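PDB 3O8O: ATP-dependent 6-phosphofructokinase subunit beta from Saccharomyces cerevisiae, which catalyses, with the alpha subunit in a hetero-octamer, the ATP- and magnesium-dependent phosphorylation of fructose 6-phosphate to fructose 1,6-bisphosphate, the first committing step of glycolysis. Local coordinates for residues Ile476-Gln481 / Tyr510-Ile515; Gly492-Phe497 / Asn526-Gly530. The contacts are given in a common frame with arbitrary orientation. Residues are numbered along the deposited sequence.

Interaction 1 of 2, residues Ile476-Gln481 / Tyr510-Ile515; sequences IAYYFQ and YPAFRI
This is a hydrophobic helix-to-loop packing in the C-terminal regulatory PFK domain, away from its activator site: helix 473-483, which precedes strand 487-492, lies against the return leg of the beta-alpha-beta unit 487-492, 494-504, 519-521. Residues 476-481 are helical, with Phe480 N hydrogen-bonded to Ile476 O (2.9 Å) and Gln481 N to Ala477 O (2.8 Å). Facing them, residues 511-513 form a short 3-10 segment, in which Phe513 N donates to Tyr510 O at 3.1 Å. The closest CA pair is Gln481 and Ala512, 5.3 Å apart.

Ala477 points at the loop and meets three residues: its CB lies 3.2 Å from Tyr510 CD1, its CA 3.5 Å from Phe513 CZ, and its O 3.5 Å from Ala512 CB. One turn on, Phe480 also points across, with chi1 near -109°, between the usual wells. Phe513 (chi1 m, chi2 -36°) turns its edge to the Phe480 face in an offset edge-to-face pair, centroids 5.3 Å apart and planes at 76°; Phe480 CD2 to Phe513 CE1 is 3.4 Å. Ala512 CB sits 3.9 Å from Phe480 CB, and Ile515 CD1 is 4.3 Å from Phe480 CE2. Phe485 adds another edge-to-face partner to Phe480.

No hydrogen bond crosses between the segments, so aromatic and aliphatic packing holds the loop to the helix, with small alanines permitting the close approach.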
ATOM      1  N   ILE B 476       7.941  -3.653  38.459  1.00 79.07           N
ATOM      2  CA  ILE B 476       9.256  -3.095  38.202  1.00 79.07           C
ATOM      3  C   ILE B 476       9.849  -2.637  39.523  1.00 79.07           C
ATOM      4  O   ILE B 476      10.868  -3.170  39.976  1.00 79.07           O
ATOM      5  CB  ILE B 476       9.190  -1.866  37.264  1.00 81.28           C
ATOM      6  CG1 ILE B 476       8.368  -2.191  36.007  1.00 81.28           C
ATOM      7  CG2 ILE B 476      10.615  -1.431  36.896  1.00 81.28           C
ATOM      8  CD1 ILE B 476       8.973  -3.304  35.143  1.00 69.57           C
ATOM      9  N   ALA B 477       9.187  -1.646  40.125  1.00 81.28           N
ATOM     10  CA  ALA B 477       9.600  -1.062  41.395  1.00 80.97           C
ATOM     11  C   ALA B 477       9.904  -2.165  42.390  1.00 80.46           C
ATOM     12  O   ALA B 477      10.933  -2.116  43.080  1.00 79.68           O
ATOM     13  CB  ALA B 477       8.501  -0.151  41.931  1.00 71.54           C
ATOM     14  N   TYR B 478       9.011  -3.156  42.450  1.00 79.06           N
ATOM     15  CA  TYR B 478       9.172  -4.287  43.352  1.00 79.46           C
ATOM     16  C   TYR B 478      10.550  -4.910  43.194  1.00 80.21           C
ATOM     17  O   TYR B 478      11.386  -4.812  44.090  1.00 81.25           O
ATOM     18  CB  TYR B 478       8.113  -5.345  43.085  1.00 81.28           C
ATOM     19  CG  TYR B 478       8.341  -6.615  43.875  1.00 81.28           C
ATOM     20  CD1 TYR B 478       8.171  -6.635  45.261  1.00 81.28           C
ATOM     21  CD2 TYR B 478       8.752  -7.794  43.239  1.00 81.28           C
ATOM     22  CE1 TYR B 478       8.403  -7.798  45.999  1.00 81.28           C
ATOM     23  CE2 TYR B 478       8.986  -8.960  43.962  1.00 81.28           C
ATOM     24  CZ  TYR B 478       8.809  -8.960  45.346  1.00 81.28           C
ATOM     25  OH  TYR B 478       9.034 -10.118  46.073  1.00 81.28           O
ATOM     26  N   TYR B 479      10.786  -5.556  42.059  1.00 61.39           N
ATOM     27  CA  TYR B 479      12.074  -6.181  41.810  1.00 61.36           C
ATOM     28  C   TYR B 479      13.216  -5.219  42.073  1.00 61.69           C
ATOM     29  O   TYR B 479      14.275  -5.605  42.569  1.00 60.89           O
ATOM     30  CB  TYR B 479      12.145  -6.664  40.376  1.00 81.28           C
ATOM     31  CG  TYR B 479      11.373  -7.930  40.137  1.00 81.28           C
ATOM     32  CD1 TYR B 479      11.686  -9.095  40.834  1.00 81.28           C
ATOM     33  CD2 TYR B 479      10.365  -7.986  39.180  1.00 81.28           C
ATOM     34  CE1 TYR B 479      11.021 -10.288  40.578  1.00 81.28           C
ATOM     35  CE2 TYR B 479       9.698  -9.176  38.915  1.00 81.28           C
ATOM     36  CZ  TYR B 479      10.035 -10.326  39.616  1.00 81.28           C
ATOM     37  OH  TYR B 479       9.418 -11.525  39.327  1.00 81.28           O
ATOM     38  N   PHE B 480      13.003  -3.959  41.733  1.00 81.28           N
ATOM     39  CA  PHE B 480      14.031  -2.952  41.954  1.00 81.28           C
ATOM     40  C   PHE B 480      14.425  -2.981  43.428  1.00 81.28           C
ATOM     41  O   PHE B 480      15.590  -3.269  43.775  1.00 81.28           O
ATOM     42  CB  PHE B 480      13.496  -1.566  41.575  1.00 81.16           C
ATOM     43  CG  PHE B 480      14.110  -1.002  40.323  1.00 81.16           C
ATOM     44  CD1 PHE B 480      14.439  -1.831  39.258  1.00 81.16           C
ATOM     45  CD2 PHE B 480      14.342   0.366  40.207  1.00 81.16           C
ATOM     46  CE1 PHE B 480      14.985  -1.314  38.105  1.00 81.16           C
ATOM     47  CE2 PHE B 480      14.889   0.894  39.046  1.00 81.16           C
ATOM     48  CZ  PHE B 480      15.212   0.053  37.992  1.00 81.16           C
ATOM     49  N   GLN B 481      13.441  -2.680  44.282  1.00 81.28           N
ATOM     50  CA  GLN B 481      13.623  -2.669  45.731  1.00 81.28           C
ATOM     51  C   GLN B 481      14.251  -3.991  46.152  1.00 81.28           C
ATOM     52  O   GLN B 481      15.240  -4.014  46.898  1.00 81.28           O
ATOM     53  CB  GLN B 481      12.274  -2.510  46.425  1.00 81.28           C
ATOM     54  CG  GLN B 481      12.392  -2.321  47.907  1.00 81.28           C
ATOM     55  CD  GLN B 481      11.061  -2.417  48.598  1.00 81.28           C
ATOM     56  OE1 GLN B 481      10.955  -2.150  49.801  1.00 81.28           O
ATOM     57  NE2 GLN B 481      10.026  -2.810  47.844  1.00 81.28           N
ATOM     58  N   TYR B 510       6.598   5.364  44.183  1.00 81.28           N
ATOM     59  CA  TYR B 510       7.391   4.143  44.243  1.00 81.28           C
ATOM     60  C   TYR B 510       8.811   4.590  44.602  1.00 81.28           C
ATOM     61  O   TYR B 510       9.627   4.857  43.721  1.00 81.28           O
ATOM     62  CB  TYR B 510       7.410   3.438  42.880  1.00 80.99           C
ATOM     63  CG  TYR B 510       6.077   2.899  42.398  1.00 80.99           C
ATOM     64  CD1 TYR B 510       5.779   1.534  42.489  1.00 80.99           C
ATOM     65  CD2 TYR B 510       5.122   3.745  41.829  1.00 80.99           C
ATOM     66  CE1 TYR B 510       4.570   1.025  42.025  1.00 80.99           C
ATOM     67  CE2 TYR B 510       3.904   3.245  41.362  1.00 80.99           C
ATOM     68  CZ  TYR B 510       3.634   1.887  41.464  1.00 80.99           C
ATOM     69  OH  TYR B 510       2.422   1.400  41.026  1.00 80.99           O
ATOM     70  N   PRO B 511       9.126   4.680  45.903  1.00 81.28           N
ATOM     71  CA  PRO B 511      10.455   5.107  46.353  1.00 81.28           C
ATOM     72  C   PRO B 511      11.670   4.309  45.849  1.00 81.28           C
ATOM     73  O   PRO B 511      12.811   4.697  46.124  1.00 81.28           O
ATOM     74  CB  PRO B 511      10.322   5.070  47.869  1.00 80.26           C
ATOM     75  CG  PRO B 511       9.407   3.907  48.069  1.00 80.57           C
ATOM     76  CD  PRO B 511       8.329   4.202  47.045  1.00 81.27           C
ATOM     77  N   ALA B 512      11.444   3.209  45.125  1.00 81.28           N
ATOM     78  CA  ALA B 512      12.563   2.408  44.599  1.00 81.28           C
ATOM     79  C   ALA B 512      13.264   3.131  43.441  1.00 81.28           C
ATOM     80  O   ALA B 512      14.412   2.833  43.093  1.00 81.28           O
ATOM     81  CB  ALA B 512      12.069   1.034  44.134  1.00 78.30           C
ATOM     82  N   PHE B 513      12.549   4.090  42.857  1.00 81.28           N
ATOM     83  CA  PHE B 513      13.046   4.886  41.745  1.00 81.28           C
ATOM     84  C   PHE B 513      13.669   6.177  42.253  1.00 81.28           C
ATOM     85  O   PHE B 513      14.110   7.017  41.472  1.00 81.28           O
ATOM     86  CB  PHE B 513      11.893   5.206  40.790  1.00 70.36           C
ATOM     87  CG  PHE B 513      11.181   3.987  40.273  1.00 70.32           C
ATOM     88  CD1 PHE B 513      11.893   2.821  39.990  1.00 69.66           C
ATOM     89  CD2 PHE B 513       9.810   4.009  40.038  1.00 70.43           C
ATOM     90  CE1 PHE B 513      11.257   1.698  39.481  1.00 69.69           C
ATOM     91  CE2 PHE B 513       9.158   2.884  39.525  1.00 70.43           C
ATOM     92  CZ  PHE B 513       9.887   1.729  39.246  1.00 69.89           C
ATOM     93  N   ARG B 514      13.702   6.325  43.574  1.00 81.28           N
ATOM     94  CA  ARG B 514      14.270   7.512  44.191  1.00 81.28           C
ATOM     95  C   ARG B 514      15.792   7.478  44.091  1.00 81.28           C
ATOM     96  O   ARG B 514      16.483   8.067  44.919  1.00 81.28           O
ATOM     97  CB  ARG B 514      13.841   7.600  45.658  1.00 81.23           C
ATOM     98  CG  ARG B 514      12.327   7.676  45.903  1.00 81.21           C
ATOM     99  CD  ARG B 514      11.765   9.092  45.770  1.00 81.13           C
ATOM    100  NE  ARG B 514      10.864   9.443  46.878  1.00 81.23           N
ATOM    101  CZ  ARG B 514       9.762   8.765  47.223  1.00 81.23           C
ATOM    102  NH1 ARG B 514       9.390   7.677  46.555  1.00 81.23           N
ATOM    103  NH2 ARG B 514       9.028   9.170  48.253  1.00 81.23           N
ATOM    104  N   ILE B 515      16.305   6.786  43.072  1.00 81.28           N
ATOM    105  CA  ILE B 515      17.750   6.691  42.850  1.00 81.28           C
ATOM    106  C   ILE B 515      18.141   7.481  41.600  1.00 81.28           C
ATOM    107  O   ILE B 515      17.269   7.930  40.846  1.00 81.28           O
ATOM    108  CB  ILE B 515      18.228   5.205  42.683  1.00 81.24           C
ATOM    109  CG1 ILE B 515      17.388   4.492  41.620  1.00 81.24           C
ATOM    110  CG2 ILE B 515      18.144   4.474  44.008  1.00 81.24           C
ATOM    111  CD1 ILE B 515      17.885   3.085  41.278  1.00 59.80           C
TER

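Interaction 2 of 2, residues Gly492-Phe497 / Asn526-Gly530; sequences GGFEAF and NNVPG
Gly492 ends the parallel strand 487-492 in an extended conformation (phi/psi 173/-165°), its backbone hydrogen-bonded to Ile520 and Ala522; a CB here would collide with Ala496 CB. Gly493 occupies the N-cap position of helix 494-504, and Gly493 O accepts a 3.0 Å hydrogen bond from Phe497 N. These glycines make the strand-to-helix turn of a beta-alpha-beta unit, at the C-terminal end of the strands, where the activator binds. Val528 (chi1 t) packs against the turn: its CG2 is 3.5 Å from both Gly493 C and Phe494 N.

The closest CA pair is Phe494 and Val528, 5.5 Å apart. The Phe494 ring (chi1 t, chi2 81°) has Pro529 CD at its edge, 3.9 Å from Phe494 CE1, and Phe494 CB is 3.8 Å from Asn527 ND2. Glu495 turns its CB away from the loop and forms salt bridges through OE2 with Arg742 and Arg465, both residues of the activator site. Phe497, also chi1 t, points at the loop, which is extended at Val528 (-89/118°) and Pro529 (-56/151°). Pro529 CD stands over the Phe497 face in a CH-pi contact, 4.0 Å from the ring centroid and 10° off the normal; Phe497 CD1 meets Val528 CG1 at 4.0 Å.

Asn527 (chi1 p) touches the bound fructose 2,6-bisphosphate, an allosteric activator. No hydrogen bonds join the segments: Val528 and Pro529 anchor the activator-binding loop apolarly against the helix start, while Asn527 ND2 bonds to Arg742 O and Asn527 OD1 to Thr523 OG1.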
ATOM      1  N   GLY B 492      19.589   3.054  25.266  1.00 60.42           N
ATOM      2  CA  GLY B 492      18.609   2.896  24.208  1.00 60.73           C
ATOM      3  C   GLY B 492      18.189   4.143  23.438  1.00 59.59           C
ATOM      4  O   GLY B 492      18.828   5.177  23.498  1.00 58.94           O
ATOM      5  N   GLY B 493      17.084   4.032  22.710  1.00 60.02           N
ATOM      6  CA  GLY B 493      16.604   5.136  21.912  1.00 58.36           C
ATOM      7  C   GLY B 493      15.482   5.903  22.556  1.00 56.77           C
ATOM      8  O   GLY B 493      15.426   5.977  23.775  1.00 56.23           O
ATOM      9  N   PHE B 494      14.576   6.456  21.754  1.00 45.27           N
ATOM     10  CA  PHE B 494      13.500   7.251  22.313  1.00 45.43           C
ATOM     11  C   PHE B 494      12.585   6.517  23.257  1.00 47.75           C
ATOM     12  O   PHE B 494      11.903   7.151  24.061  1.00 47.47           O
ATOM     13  CB  PHE B 494      12.644   7.897  21.242  1.00 32.73           C
ATOM     14  CG  PHE B 494      11.902   9.106  21.731  1.00 31.50           C
ATOM     15  CD1 PHE B 494      12.542  10.346  21.819  1.00 31.60           C
ATOM     16  CD2 PHE B 494      10.567   9.017  22.113  1.00 30.47           C
ATOM     17  CE1 PHE B 494      11.838  11.492  22.284  1.00 31.20           C
ATOM     18  CE2 PHE B 494       9.856  10.159  22.579  1.00 29.94           C
ATOM     19  CZ  PHE B 494      10.494  11.394  22.662  1.00 29.38           C
ATOM     20  N   GLU B 495      12.522   5.196  23.163  1.00 63.80           N
ATOM     21  CA  GLU B 495      11.663   4.487  24.094  1.00 65.17           C
ATOM     22  C   GLU B 495      12.365   4.518  25.433  1.00 65.57           C
ATOM     23  O   GLU B 495      11.748   4.683  26.481  1.00 65.84           O
ATOM     24  CB  GLU B 495      11.451   3.054  23.640  1.00 61.49           C
ATOM     25  CG  GLU B 495      10.209   2.871  22.810  1.00 61.03           C
ATOM     26  CD  GLU B 495      10.115   3.863  21.657  1.00 60.71           C
ATOM     27  OE1 GLU B 495       9.668   5.015  21.878  1.00 60.07           O
ATOM     28  OE2 GLU B 495      10.490   3.477  20.528  1.00 60.09           O
ATOM     29  N   ALA B 496      13.679   4.370  25.379  1.00 75.91           N
ATOM     30  CA  ALA B 496      14.498   4.385  26.568  1.00 76.31           C
ATOM     31  C   ALA B 496      14.479   5.803  27.156  1.00 76.91           C
ATOM     32  O   ALA B 496      14.717   5.995  28.337  1.00 76.91           O
ATOM     33  CB  ALA B 496      15.916   3.942  26.208  1.00 19.04           C
ATOM     34  N   PHE B 497      14.191   6.795  26.328  1.00 67.88           N
ATOM     35  CA  PHE B 497      14.108   8.171  26.803  1.00 66.64           C
ATOM     36  C   PHE B 497      12.832   8.174  27.629  1.00 67.50           C
ATOM     37  O   PHE B 497      12.858   8.449  28.817  1.00 69.31           O
ATOM     38  CB  PHE B 497      13.964   9.125  25.614  1.00 51.33           C
ATOM     39  CG  PHE B 497      13.933  10.588  25.979  1.00 50.82           C
ATOM     40  CD1 PHE B 497      15.068  11.220  26.471  1.00 50.96           C
ATOM     41  CD2 PHE B 497      12.810  11.368  25.696  1.00 50.24           C
ATOM     42  CE1 PHE B 497      15.090  12.609  26.659  1.00 50.08           C
ATOM     43  CE2 PHE B 497      12.830  12.762  25.883  1.00 49.59           C
ATOM     44  CZ  PHE B 497      13.970  13.379  26.360  1.00 49.10           C
ATOM     45  N   ASN B 526      19.641   8.885  15.769  1.00 55.41           N
ATOM     46  CA  ASN B 526      20.137  10.056  16.492  1.00 55.99           C
ATOM     47  C   ASN B 526      18.983  11.021  16.768  1.00 56.97           C
ATOM     48  O   ASN B 526      19.099  12.238  16.577  1.00 56.09           O
ATOM     49  CB  ASN B 526      21.243  10.742  15.684  1.00 56.26           C
ATOM     50  CG  ASN B 526      22.108  11.644  16.541  1.00 56.26           C
ATOM     51  OD1 ASN B 526      22.525  11.257  17.631  1.00 56.63           O
ATOM     52  ND2 ASN B 526      22.387  12.847  16.057  1.00 55.65           N
ATOM     53  N   ASN B 527      17.870  10.458  17.236  1.00 50.81           N
ATOM     54  CA  ASN B 527      16.656  11.228  17.528  1.00 52.05           C
ATOM     55  C   ASN B 527      16.383  11.475  19.008  1.00 53.02           C
ATOM     56  O   ASN B 527      15.335  12.022  19.376  1.00 52.95           O
ATOM     57  CB  ASN B 527      15.427  10.533  16.908  1.00 48.81           C
ATOM     58  CG  ASN B 527      15.156   9.148  17.506  1.00 48.38           C
ATOM     59  OD1 ASN B 527      16.064   8.326  17.664  1.00 48.13           O
ATOM     60  ND2 ASN B 527      13.900   8.882  17.817  1.00 48.24           N
ATOM     61  N   VAL B 528      17.315  11.067  19.857  1.00 74.79           N
ATOM     62  CA  VAL B 528      17.138  11.245  21.286  1.00 75.46           C
ATOM     63  C   VAL B 528      17.673  12.584  21.753  1.00 76.51           C
ATOM     64  O   VAL B 528      18.870  12.838  21.664  1.00 77.58           O
ATOM     65  CB  VAL B 528      17.835  10.152  22.051  1.00 46.14           C
ATOM     66  CG1 VAL B 528      17.732  10.422  23.538  1.00 45.90           C
ATOM     67  CG2 VAL B 528      17.202   8.825  21.708  1.00 47.29           C
ATOM     68  N   PRO B 529      16.789  13.446  22.289  1.00 65.83           N
ATOM     69  CA  PRO B 529      17.127  14.781  22.782  1.00 65.50           C
ATOM     70  C   PRO B 529      18.215  14.729  23.825  1.00 66.42           C
ATOM     71  O   PRO B 529      18.331  13.749  24.538  1.00 66.25           O
ATOM     72  CB  PRO B 529      15.814  15.272  23.382  1.00 56.97           C
ATOM     73  CG  PRO B 529      14.785  14.517  22.648  1.00 56.77           C
ATOM     74  CD  PRO B 529      15.378  13.146  22.584  1.00 57.71           C
ATOM     75  N   GLY B 530      19.010  15.786  23.912  1.00 55.72           N
ATOM     76  CA  GLY B 530      20.052  15.833  24.911  1.00 56.32           C
ATOM     77  C   GLY B 530      21.418  15.385  24.455  1.00 57.18           C
ATOM     78  O   GLY B 530      22.296  15.159  25.278  1.00 58.36           O
TER

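Overall arrangement
Both contacts belong to the C-terminal regulatory PFK domain and are linked through neighbouring parallel strands 487-492 and 519-521 of the domain's sheet. Along the chain their segments alternate: 476-481, 492-497, 510-515, 526-530. Helix 473-483 leads into strand 487-492; that strand, helix 494-504 and strand 519-521 make a beta-alpha-beta crossover, whose return loop holds 510-515 of interaction 1. After strand 519-521 the chain reaches 526-530 of interaction 2. Their centres lie about 22 Å apart and their nearest atoms about 11 Å, without touching. Interaction 2 sits where the strands end at the fructose 2,6-bisphosphate site; interaction 1 is peripheral packing, away from that site.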